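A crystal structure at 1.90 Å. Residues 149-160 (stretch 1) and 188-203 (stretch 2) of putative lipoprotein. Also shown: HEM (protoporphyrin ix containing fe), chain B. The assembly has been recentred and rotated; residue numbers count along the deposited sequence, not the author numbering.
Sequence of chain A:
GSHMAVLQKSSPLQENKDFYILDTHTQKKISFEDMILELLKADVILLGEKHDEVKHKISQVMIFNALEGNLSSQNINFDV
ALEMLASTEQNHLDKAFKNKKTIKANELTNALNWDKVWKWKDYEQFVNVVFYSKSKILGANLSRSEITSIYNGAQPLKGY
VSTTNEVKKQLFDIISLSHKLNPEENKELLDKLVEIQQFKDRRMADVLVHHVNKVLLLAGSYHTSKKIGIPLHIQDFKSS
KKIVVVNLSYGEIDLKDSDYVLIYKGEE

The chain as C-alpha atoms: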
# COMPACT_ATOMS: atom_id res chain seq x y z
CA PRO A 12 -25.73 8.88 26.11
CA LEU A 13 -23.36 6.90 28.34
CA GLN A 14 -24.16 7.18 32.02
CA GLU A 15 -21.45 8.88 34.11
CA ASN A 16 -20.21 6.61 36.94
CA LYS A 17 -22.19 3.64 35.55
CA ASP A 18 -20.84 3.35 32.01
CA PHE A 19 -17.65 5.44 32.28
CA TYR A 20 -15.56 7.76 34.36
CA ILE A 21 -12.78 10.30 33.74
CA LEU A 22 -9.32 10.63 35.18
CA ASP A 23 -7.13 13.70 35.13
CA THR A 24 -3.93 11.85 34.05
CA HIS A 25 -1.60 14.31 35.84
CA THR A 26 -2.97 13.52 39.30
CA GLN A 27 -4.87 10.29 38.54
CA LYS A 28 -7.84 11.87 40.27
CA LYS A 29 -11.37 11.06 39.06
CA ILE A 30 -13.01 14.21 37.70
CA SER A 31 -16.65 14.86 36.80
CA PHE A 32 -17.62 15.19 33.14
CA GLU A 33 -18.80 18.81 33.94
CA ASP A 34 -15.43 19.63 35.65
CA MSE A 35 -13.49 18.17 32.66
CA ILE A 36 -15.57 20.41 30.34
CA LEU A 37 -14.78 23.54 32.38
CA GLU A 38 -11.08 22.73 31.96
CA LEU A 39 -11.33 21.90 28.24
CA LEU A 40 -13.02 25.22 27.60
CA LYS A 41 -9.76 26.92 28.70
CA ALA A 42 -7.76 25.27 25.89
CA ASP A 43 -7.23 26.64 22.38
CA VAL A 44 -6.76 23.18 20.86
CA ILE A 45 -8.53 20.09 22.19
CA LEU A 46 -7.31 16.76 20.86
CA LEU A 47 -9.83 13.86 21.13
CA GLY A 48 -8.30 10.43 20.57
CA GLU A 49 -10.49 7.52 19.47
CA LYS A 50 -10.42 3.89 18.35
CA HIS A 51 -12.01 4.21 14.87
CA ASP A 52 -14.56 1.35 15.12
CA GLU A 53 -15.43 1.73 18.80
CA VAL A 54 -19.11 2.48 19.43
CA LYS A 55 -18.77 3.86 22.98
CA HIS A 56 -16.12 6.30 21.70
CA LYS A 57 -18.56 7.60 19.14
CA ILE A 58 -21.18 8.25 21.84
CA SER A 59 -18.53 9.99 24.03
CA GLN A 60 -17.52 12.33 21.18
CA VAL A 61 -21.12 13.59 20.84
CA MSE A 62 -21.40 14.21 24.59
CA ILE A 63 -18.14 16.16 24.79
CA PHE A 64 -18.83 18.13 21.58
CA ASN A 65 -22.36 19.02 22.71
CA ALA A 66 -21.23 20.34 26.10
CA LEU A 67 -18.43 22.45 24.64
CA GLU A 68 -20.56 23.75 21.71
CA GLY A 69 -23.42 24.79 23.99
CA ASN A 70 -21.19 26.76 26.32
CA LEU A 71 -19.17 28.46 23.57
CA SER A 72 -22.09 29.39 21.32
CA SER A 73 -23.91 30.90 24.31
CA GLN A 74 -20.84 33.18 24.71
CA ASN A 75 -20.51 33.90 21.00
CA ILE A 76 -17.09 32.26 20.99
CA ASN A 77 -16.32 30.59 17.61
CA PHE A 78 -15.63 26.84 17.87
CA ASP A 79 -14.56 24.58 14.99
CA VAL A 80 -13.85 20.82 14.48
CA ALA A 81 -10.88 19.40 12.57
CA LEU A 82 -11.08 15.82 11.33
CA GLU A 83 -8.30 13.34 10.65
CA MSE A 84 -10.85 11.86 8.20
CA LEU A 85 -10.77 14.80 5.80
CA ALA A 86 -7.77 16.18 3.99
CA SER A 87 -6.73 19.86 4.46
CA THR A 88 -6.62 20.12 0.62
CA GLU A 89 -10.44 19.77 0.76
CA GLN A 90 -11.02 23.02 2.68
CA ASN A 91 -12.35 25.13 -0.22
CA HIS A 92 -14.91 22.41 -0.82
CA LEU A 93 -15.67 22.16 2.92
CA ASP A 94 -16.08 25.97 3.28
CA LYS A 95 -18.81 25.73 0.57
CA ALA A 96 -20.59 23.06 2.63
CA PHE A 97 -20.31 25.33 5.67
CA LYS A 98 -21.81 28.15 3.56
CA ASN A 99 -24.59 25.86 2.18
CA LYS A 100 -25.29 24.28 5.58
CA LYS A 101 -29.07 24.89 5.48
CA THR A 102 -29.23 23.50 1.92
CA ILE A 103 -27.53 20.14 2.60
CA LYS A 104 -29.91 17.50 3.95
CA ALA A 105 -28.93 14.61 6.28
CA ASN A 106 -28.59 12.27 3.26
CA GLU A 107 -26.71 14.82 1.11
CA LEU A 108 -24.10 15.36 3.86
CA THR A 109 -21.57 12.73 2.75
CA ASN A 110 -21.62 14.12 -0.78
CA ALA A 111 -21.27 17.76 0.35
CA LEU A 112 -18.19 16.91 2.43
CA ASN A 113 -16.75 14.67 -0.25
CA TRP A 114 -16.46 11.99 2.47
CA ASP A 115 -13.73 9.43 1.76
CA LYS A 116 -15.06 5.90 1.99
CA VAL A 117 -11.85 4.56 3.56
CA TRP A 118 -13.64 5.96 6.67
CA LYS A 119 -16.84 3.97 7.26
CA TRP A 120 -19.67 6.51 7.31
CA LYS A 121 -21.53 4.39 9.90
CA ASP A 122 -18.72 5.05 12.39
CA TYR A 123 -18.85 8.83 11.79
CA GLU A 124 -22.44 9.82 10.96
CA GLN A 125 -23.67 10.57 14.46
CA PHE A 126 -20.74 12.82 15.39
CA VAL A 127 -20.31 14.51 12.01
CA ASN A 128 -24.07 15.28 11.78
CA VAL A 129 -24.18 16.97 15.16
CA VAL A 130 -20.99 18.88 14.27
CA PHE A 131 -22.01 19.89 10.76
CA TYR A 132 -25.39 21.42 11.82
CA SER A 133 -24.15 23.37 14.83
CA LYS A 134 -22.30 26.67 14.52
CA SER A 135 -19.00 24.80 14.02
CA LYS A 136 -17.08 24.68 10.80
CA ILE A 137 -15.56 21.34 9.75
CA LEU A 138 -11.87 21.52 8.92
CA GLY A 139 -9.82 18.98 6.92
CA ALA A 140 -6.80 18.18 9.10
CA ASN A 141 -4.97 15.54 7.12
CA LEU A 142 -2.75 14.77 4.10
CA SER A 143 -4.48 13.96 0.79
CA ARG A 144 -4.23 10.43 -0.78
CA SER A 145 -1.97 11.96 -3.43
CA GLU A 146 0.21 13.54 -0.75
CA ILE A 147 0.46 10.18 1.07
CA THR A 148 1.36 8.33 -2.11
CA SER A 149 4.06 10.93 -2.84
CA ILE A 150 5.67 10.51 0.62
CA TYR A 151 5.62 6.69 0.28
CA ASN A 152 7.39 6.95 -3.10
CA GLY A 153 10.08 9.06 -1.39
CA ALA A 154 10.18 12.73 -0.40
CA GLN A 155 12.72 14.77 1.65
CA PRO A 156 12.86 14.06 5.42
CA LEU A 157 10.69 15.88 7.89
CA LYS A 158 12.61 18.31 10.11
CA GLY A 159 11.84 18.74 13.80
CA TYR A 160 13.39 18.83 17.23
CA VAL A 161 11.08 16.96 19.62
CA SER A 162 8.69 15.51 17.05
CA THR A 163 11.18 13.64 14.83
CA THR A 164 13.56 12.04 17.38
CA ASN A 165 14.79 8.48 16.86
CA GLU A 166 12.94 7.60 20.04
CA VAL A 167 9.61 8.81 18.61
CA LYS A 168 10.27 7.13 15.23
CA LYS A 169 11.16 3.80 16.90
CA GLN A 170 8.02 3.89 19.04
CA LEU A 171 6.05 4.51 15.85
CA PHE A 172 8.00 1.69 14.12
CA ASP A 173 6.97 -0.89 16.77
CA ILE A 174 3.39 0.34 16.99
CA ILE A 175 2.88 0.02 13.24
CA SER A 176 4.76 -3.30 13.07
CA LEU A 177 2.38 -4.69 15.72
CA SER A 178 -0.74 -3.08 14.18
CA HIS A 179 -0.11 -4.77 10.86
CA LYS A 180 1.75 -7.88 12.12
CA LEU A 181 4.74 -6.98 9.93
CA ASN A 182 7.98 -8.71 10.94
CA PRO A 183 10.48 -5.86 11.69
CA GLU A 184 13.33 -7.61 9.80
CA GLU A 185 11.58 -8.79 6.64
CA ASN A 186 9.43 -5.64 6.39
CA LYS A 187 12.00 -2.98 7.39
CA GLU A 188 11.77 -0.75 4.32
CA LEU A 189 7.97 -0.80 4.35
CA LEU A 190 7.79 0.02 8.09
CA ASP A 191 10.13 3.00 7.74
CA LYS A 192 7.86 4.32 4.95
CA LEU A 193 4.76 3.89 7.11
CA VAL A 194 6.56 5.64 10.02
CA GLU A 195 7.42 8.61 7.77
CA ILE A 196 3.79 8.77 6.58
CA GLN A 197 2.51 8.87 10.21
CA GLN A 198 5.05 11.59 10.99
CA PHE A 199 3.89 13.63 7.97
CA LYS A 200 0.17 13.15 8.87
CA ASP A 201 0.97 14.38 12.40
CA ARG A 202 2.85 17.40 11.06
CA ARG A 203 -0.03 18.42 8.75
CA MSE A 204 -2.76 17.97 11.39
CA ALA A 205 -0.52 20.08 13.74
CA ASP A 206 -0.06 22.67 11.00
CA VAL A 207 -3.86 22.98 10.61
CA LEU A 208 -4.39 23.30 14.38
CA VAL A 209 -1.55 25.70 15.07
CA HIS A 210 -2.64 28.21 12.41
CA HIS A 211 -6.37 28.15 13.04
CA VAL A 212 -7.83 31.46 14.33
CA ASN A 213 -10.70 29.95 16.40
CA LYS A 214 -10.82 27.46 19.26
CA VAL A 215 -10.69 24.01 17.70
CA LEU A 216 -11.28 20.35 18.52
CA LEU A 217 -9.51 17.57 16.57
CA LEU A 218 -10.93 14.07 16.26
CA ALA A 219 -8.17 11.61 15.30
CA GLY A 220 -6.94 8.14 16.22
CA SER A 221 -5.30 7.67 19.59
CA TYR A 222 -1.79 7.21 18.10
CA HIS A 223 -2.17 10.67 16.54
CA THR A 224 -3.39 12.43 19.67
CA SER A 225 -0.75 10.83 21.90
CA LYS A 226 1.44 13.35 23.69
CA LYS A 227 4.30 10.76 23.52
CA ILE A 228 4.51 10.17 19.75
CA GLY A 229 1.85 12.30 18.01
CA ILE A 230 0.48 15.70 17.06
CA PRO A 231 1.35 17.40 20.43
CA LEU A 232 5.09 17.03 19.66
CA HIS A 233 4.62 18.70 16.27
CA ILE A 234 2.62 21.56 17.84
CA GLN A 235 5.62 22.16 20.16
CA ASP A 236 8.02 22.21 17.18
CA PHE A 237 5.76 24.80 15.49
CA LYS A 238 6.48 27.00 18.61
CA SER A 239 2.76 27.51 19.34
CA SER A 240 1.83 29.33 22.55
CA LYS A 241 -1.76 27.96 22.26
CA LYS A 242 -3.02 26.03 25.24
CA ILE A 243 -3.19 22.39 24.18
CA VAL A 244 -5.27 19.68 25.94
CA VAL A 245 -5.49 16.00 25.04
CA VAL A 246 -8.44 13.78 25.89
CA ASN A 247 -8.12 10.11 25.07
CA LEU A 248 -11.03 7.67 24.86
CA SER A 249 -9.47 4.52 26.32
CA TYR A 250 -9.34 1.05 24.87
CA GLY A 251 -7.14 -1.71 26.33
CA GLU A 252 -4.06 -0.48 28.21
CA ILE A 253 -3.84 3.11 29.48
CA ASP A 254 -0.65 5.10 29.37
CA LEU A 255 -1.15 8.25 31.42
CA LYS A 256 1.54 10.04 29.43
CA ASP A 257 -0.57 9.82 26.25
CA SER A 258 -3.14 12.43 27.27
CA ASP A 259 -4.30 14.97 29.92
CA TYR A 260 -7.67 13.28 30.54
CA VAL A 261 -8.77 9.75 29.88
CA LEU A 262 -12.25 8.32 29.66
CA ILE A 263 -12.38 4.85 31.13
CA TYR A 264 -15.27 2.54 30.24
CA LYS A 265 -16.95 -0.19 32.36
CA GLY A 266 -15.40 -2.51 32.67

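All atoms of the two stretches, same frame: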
# COMPACT_ATOMS: atom_id res chain seq x y z
N SER A 149 2.80 10.24 -2.53
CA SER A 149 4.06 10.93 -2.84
C SER A 149 5.14 10.75 -1.77
O SER A 149 6.32 10.61 -2.09
CB SER A 149 3.80 12.40 -3.11
OG SER A 149 5.02 13.07 -3.36
N ILE A 150 4.74 10.76 -0.49
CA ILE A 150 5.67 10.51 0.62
C ILE A 150 6.21 9.06 0.58
O ILE A 150 7.41 8.83 0.70
CB ILE A 150 5.02 10.85 1.99
CG1 ILE A 150 4.80 12.37 2.09
CG2 ILE A 150 5.89 10.34 3.16
CD1 ILE A 150 3.55 12.78 2.86
N TYR A 151 5.30 8.11 0.42
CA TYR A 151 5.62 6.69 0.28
C TYR A 151 6.66 6.44 -0.82
O TYR A 151 7.64 5.72 -0.62
CB TYR A 151 4.34 5.93 -0.05
CG TYR A 151 4.43 4.42 -0.00
CD1 TYR A 151 4.18 3.72 1.17
CD2 TYR A 151 4.71 3.69 -1.15
CE1 TYR A 151 4.23 2.33 1.21
CE2 TYR A 151 4.78 2.30 -1.13
CZ TYR A 151 4.53 1.62 0.06
OH TYR A 151 4.57 0.24 0.09
N ASN A 152 6.47 7.08 -1.98
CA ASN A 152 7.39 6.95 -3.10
C ASN A 152 8.72 7.70 -2.89
O ASN A 152 9.65 7.57 -3.69
CB ASN A 152 6.68 7.33 -4.41
CG ASN A 152 5.54 6.37 -4.76
OD1 ASN A 152 5.58 5.19 -4.40
ND2 ASN A 152 4.53 6.87 -5.45
N GLY A 153 8.81 8.46 -1.80
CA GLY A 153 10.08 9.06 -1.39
C GLY A 153 10.16 10.57 -1.56
O GLY A 153 10.35 11.07 -2.69
N ALA A 154 10.02 11.28 -0.45
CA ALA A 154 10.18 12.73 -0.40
C ALA A 154 11.28 13.07 0.63
O ALA A 154 11.76 12.17 1.32
CB ALA A 154 8.86 13.40 -0.03
N GLN A 155 11.67 14.35 0.72
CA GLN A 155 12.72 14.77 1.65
C GLN A 155 12.24 14.69 3.10
O GLN A 155 11.07 14.98 3.39
CB GLN A 155 13.24 16.18 1.30
CG GLN A 155 14.54 16.20 0.45
CD GLN A 155 15.78 16.61 1.24
OE1 GLN A 155 15.95 17.79 1.61
NE2 GLN A 155 16.66 15.65 1.51
N PRO A 156 13.16 14.29 4.01
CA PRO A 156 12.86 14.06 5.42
C PRO A 156 12.26 15.26 6.14
O PRO A 156 12.67 16.41 5.95
CB PRO A 156 14.23 13.72 6.03
CG PRO A 156 15.02 13.22 4.91
CD PRO A 156 14.58 14.02 3.72
N LEU A 157 11.28 14.95 6.98
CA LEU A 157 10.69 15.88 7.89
C LEU A 157 11.70 16.38 8.93
O LEU A 157 12.39 15.58 9.56
CB LEU A 157 9.51 15.18 8.58
CG LEU A 157 8.42 16.09 9.11
CD1 LEU A 157 7.67 16.72 7.95
CD2 LEU A 157 7.49 15.28 10.03
N LYS A 158 11.78 17.70 9.08
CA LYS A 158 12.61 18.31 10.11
C LYS A 158 11.79 18.60 11.38
O LYS A 158 10.59 18.86 11.33
CB LYS A 158 13.27 19.60 9.60
CG LYS A 158 14.29 19.37 8.47
CD LYS A 158 14.58 20.67 7.73
CE LYS A 158 15.13 20.38 6.32
NZ LYS A 158 14.79 21.48 5.35
N GLY A 159 12.47 18.55 12.51
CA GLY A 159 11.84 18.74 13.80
C GLY A 159 12.91 18.64 14.85
O GLY A 159 14.08 18.32 14.54
N TYR A 160 12.52 18.92 16.09
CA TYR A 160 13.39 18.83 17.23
C TYR A 160 12.83 17.78 18.18
O TYR A 160 13.44 16.73 18.36
CB TYR A 160 13.56 20.20 17.90
CG TYR A 160 14.42 20.15 19.13
CD1 TYR A 160 15.77 19.76 19.04
CD2 TYR A 160 13.90 20.46 20.39
CE1 TYR A 160 16.58 19.69 20.18
CE2 TYR A 160 14.70 20.40 21.54
CZ TYR A 160 16.04 20.01 21.43
OH TYR A 160 16.83 19.94 22.56
N GLU A 188 11.86 -1.88 5.23
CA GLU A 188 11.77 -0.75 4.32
C GLU A 188 10.34 -0.21 4.28
O GLU A 188 10.14 1.01 4.29
CB GLU A 188 12.28 -1.11 2.93
CG GLU A 188 13.79 -0.93 2.80
CD GLU A 188 14.39 -1.58 1.54
OE1 GLU A 188 14.06 -2.75 1.22
OE2 GLU A 188 15.23 -0.90 0.88
N LEU A 189 9.38 -1.13 4.26
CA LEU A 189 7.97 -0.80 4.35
C LEU A 189 7.62 -0.05 5.65
O LEU A 189 6.89 0.95 5.61
CB LEU A 189 7.10 -2.07 4.24
CG LEU A 189 5.60 -1.83 4.49
CD1 LEU A 189 5.00 -0.93 3.42
CD2 LEU A 189 4.85 -3.14 4.58
N LEU A 190 8.13 -0.54 6.78
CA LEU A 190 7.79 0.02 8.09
C LEU A 190 8.34 1.44 8.23
O LEU A 190 7.66 2.30 8.79
CB LEU A 190 8.23 -0.89 9.23
CG LEU A 190 7.35 -2.11 9.52
CD1 LEU A 190 8.11 -3.13 10.39
CD2 LEU A 190 6.02 -1.72 10.17
N ASP A 191 9.54 1.67 7.71
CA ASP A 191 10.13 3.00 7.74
C ASP A 191 9.33 3.99 6.88
O ASP A 191 9.31 5.18 7.18
CB ASP A 191 11.60 2.98 7.29
CG ASP A 191 12.57 2.47 8.37
OD1 ASP A 191 12.19 2.36 9.57
OD2 ASP A 191 13.74 2.18 8.01
N LYS A 192 8.70 3.49 5.82
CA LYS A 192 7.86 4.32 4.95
C LYS A 192 6.56 4.68 5.67
O LYS A 192 6.10 5.82 5.58
CB LYS A 192 7.52 3.58 3.65
CG LYS A 192 8.58 3.60 2.57
CD LYS A 192 8.01 2.96 1.32
CE LYS A 192 9.09 2.28 0.46
NZ LYS A 192 8.43 1.44 -0.60
N LEU A 193 5.98 3.70 6.34
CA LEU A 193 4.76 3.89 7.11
C LEU A 193 5.00 4.83 8.31
O LEU A 193 4.13 5.64 8.63
CB LEU A 193 4.18 2.55 7.56
CG LEU A 193 3.73 1.56 6.47
CD1 LEU A 193 2.95 0.38 7.08
CD2 LEU A 193 2.91 2.22 5.36
N VAL A 194 6.16 4.72 8.94
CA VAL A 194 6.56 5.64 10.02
C VAL A 194 6.63 7.08 9.50
O VAL A 194 6.05 7.98 10.12
CB VAL A 194 7.89 5.25 10.70
CG1 VAL A 194 8.34 6.35 11.67
CG2 VAL A 194 7.75 3.93 11.44
N GLU A 195 7.30 7.28 8.36
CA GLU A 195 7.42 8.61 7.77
C GLU A 195 6.07 9.20 7.38
O GLU A 195 5.86 10.41 7.56
CB GLU A 195 8.39 8.64 6.59
CG GLU A 195 9.87 8.57 7.05
CD GLU A 195 10.19 9.53 8.20
OE1 GLU A 195 10.58 9.08 9.31
OE2 GLU A 195 10.05 10.76 7.99
N ILE A 196 5.16 8.35 6.90
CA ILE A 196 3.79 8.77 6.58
C ILE A 196 3.00 9.21 7.81
O ILE A 196 2.27 10.21 7.75
CB ILE A 196 3.00 7.67 5.82
CG1 ILE A 196 3.50 7.57 4.37
CG2 ILE A 196 1.49 7.97 5.78
CD1 ILE A 196 3.20 6.23 3.75
N GLN A 197 3.13 8.46 8.91
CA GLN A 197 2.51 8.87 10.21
C GLN A 197 3.05 10.21 10.66
O GLN A 197 2.28 11.11 11.05
CB GLN A 197 2.75 7.81 11.29
CG GLN A 197 1.95 8.03 12.55
CD GLN A 197 0.60 7.37 12.57
OE1 GLN A 197 -0.06 7.30 13.63
NE2 GLN A 197 0.15 6.90 11.43
N GLN A 198 4.36 10.37 10.58
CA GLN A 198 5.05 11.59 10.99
C GLN A 198 4.56 12.80 10.18
O GLN A 198 4.30 13.88 10.74
CB GLN A 198 6.57 11.42 10.81
CG GLN A 198 7.24 10.51 11.87
CD GLN A 198 7.94 11.31 12.95
OE1 GLN A 198 7.36 11.60 14.02
NE2 GLN A 198 9.16 11.70 12.68
N PHE A 199 4.45 12.61 8.86
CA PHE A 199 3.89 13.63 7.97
C PHE A 199 2.43 13.97 8.25
O PHE A 199 2.07 15.15 8.19
CB PHE A 199 4.06 13.23 6.49
CG PHE A 199 5.36 13.69 5.88
CD1 PHE A 199 6.47 12.83 5.82
CD2 PHE A 199 5.47 14.94 5.30
CE1 PHE A 199 7.67 13.25 5.24
CE2 PHE A 199 6.67 15.36 4.71
CZ PHE A 199 7.76 14.50 4.68
N LYS A 200 1.58 12.96 8.52
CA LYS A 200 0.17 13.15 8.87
C LYS A 200 0.09 14.00 10.13
O LYS A 200 -0.67 14.97 10.20
CB LYS A 200 -0.55 11.82 9.15
CG LYS A 200 -0.86 10.97 7.89
CD LYS A 200 -1.40 9.60 8.27
CE LYS A 200 -2.05 8.92 7.03
NZ LYS A 200 -2.44 7.54 7.40
N ASP A 201 0.92 13.66 11.12
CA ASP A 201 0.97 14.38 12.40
C ASP A 201 1.39 15.84 12.25
O ASP A 201 0.80 16.73 12.87
CB ASP A 201 1.89 13.60 13.35
CG ASP A 201 1.23 12.35 13.88
OD1 ASP A 201 -0.03 12.27 13.83
OD2 ASP A 201 1.95 11.42 14.34
N ARG A 202 2.34 16.08 11.36
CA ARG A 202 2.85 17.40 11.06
C ARG A 202 1.76 18.27 10.43
O ARG A 202 1.58 19.41 10.83
CB ARG A 202 4.07 17.30 10.13
CG ARG A 202 4.73 18.64 9.81
CD ARG A 202 5.20 19.35 11.08
NE ARG A 202 6.19 18.61 11.88
CZ ARG A 202 7.51 18.66 11.68
NH1 ARG A 202 8.03 19.40 10.69
NH2 ARG A 202 8.32 17.96 12.46
N ARG A 203 1.05 17.71 9.46
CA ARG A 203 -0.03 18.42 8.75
C ARG A 203 -1.19 18.74 9.69
O ARG A 203 -1.60 19.90 9.74
CB ARG A 203 -0.55 17.60 7.56
CG ARG A 203 -1.87 18.15 6.94
CD ARG A 203 -1.69 19.52 6.32
NE ARG A 203 -0.61 19.52 5.32
CZ ARG A 203 -0.74 19.06 4.06
NH1 ARG A 203 -1.88 18.57 3.59
NH2 ARG A 203 0.32 19.11 3.26
CHA HEM B . 3.66 -2.32 -2.59
CHB HEM B . 1.66 2.13 -2.08
CHC HEM B . 0.50 1.22 2.54
CHD HEM B . 2.39 -3.25 2.04
C1A HEM B . 3.24 -1.02 -2.84
C2A HEM B . 3.44 -0.28 -4.08
C3A HEM B . 2.89 0.94 -3.93
C4A HEM B . 2.31 1.02 -2.61
CMA HEM B . 2.85 2.08 -4.98
CAA HEM B . 4.19 -0.82 -5.34
CBA HEM B . 3.28 -1.75 -6.14
CGA HEM B . 4.03 -2.80 -6.97
O1A HEM B . 5.22 -2.57 -7.34
O2A HEM B . 3.43 -3.87 -7.26
C1B HEM B . 1.26 2.33 -0.77
C2B HEM B . 0.87 3.59 -0.15
C3B HEM B . 0.54 3.35 1.12
C4B HEM B . 0.72 1.92 1.37
CMB HEM B . 0.84 4.96 -0.86
CAB HEM B . 0.07 4.42 2.14
CBB HEM B . -0.37 4.08 3.36
C1C HEM B . 0.89 -0.08 2.79
C2C HEM B . 0.68 -0.80 4.04
C3C HEM B . 1.20 -2.03 3.89
C4C HEM B . 1.75 -2.14 2.55
CMC HEM B . -0.02 -0.24 5.30
CAC HEM B . 1.22 -3.16 4.96
CBC HEM B . 0.10 -3.58 5.54
C1D HEM B . 2.91 -3.46 0.78
C2D HEM B . 3.52 -4.68 0.31
C3D HEM B . 3.93 -4.40 -1.14
C4D HEM B . 3.51 -3.03 -1.41
CMD HEM B . 3.72 -5.99 1.11
CAD HEM B . 4.62 -5.39 -2.12
CBD HEM B . 3.77 -5.50 -3.38
CGD HEM B . 3.38 -6.94 -3.64
O1D HEM B . 2.19 -7.29 -3.41
O2D HEM B . 4.25 -7.74 -4.09
NA HEM B . 2.55 -0.19 -1.96
NB HEM B . 1.15 1.34 0.19
NC HEM B . 1.54 -0.94 1.91
ND HEM B . 2.93 -2.53 -0.25
FE HEM B . 2.19 -0.50 0.07

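How a short helix end and the loop that follows it can be packed along a longer helix is well illustrated by this lipoprotein. Residues 188-203 are helical throughout, held by regular i to i+4 hydrogen bonds. The other stretch enters as helix; Gly 153 then breaks away with positive phi, at backbone angles where a CB would jam against the preceding carbonyl oxygen, and the chain runs on as extended loop. The backbones come closest at Tyr 151 and Lys 192, whose CA atoms lie 5.7 Å apart.

Two aromatic rings, each covered on both faces, organise the side chains. Tyr 151 fits as a knob among Leu 189, Lys 192, Leu 193 and Ile 196. Lys 192 lays its CD over one ring face, 3.8 Å from the centroid of Tyr 151, and its NZ adds an off-centre cation-pi contact at 4.3 Å from that centroid. The haem covers the opposite face, while Tyr 151 OH binds HEM FE at 2.5 Å. Leu 189, Leu 193 and Ile 196 line the ring edge, and all three also approach the haem, so the helix packs against ligand and cofactor together.

Phe 199 repeats the motif with the roles reversed, the ring now coming from the long helix and both covers aliphatic. Ile 150 CG1 lies 4.0 Å from its ring centroid on one face and Leu 157 CD1 lies 3.9 Å from that centroid on the other. The two residues, on either side of the turn at Gly 153, thus clasp one ring.

Beyond this apolar patch, Arg 202 supplies the polar anchor: NH1 and NH2 both donate to Lys 158 O at 2.7 Å, while Leu 157 CG covers a guanidinium face. At Gly 159, an ideal CB would fall 2.9 Å from Arg 202 NH2, a clash that glycine avoids.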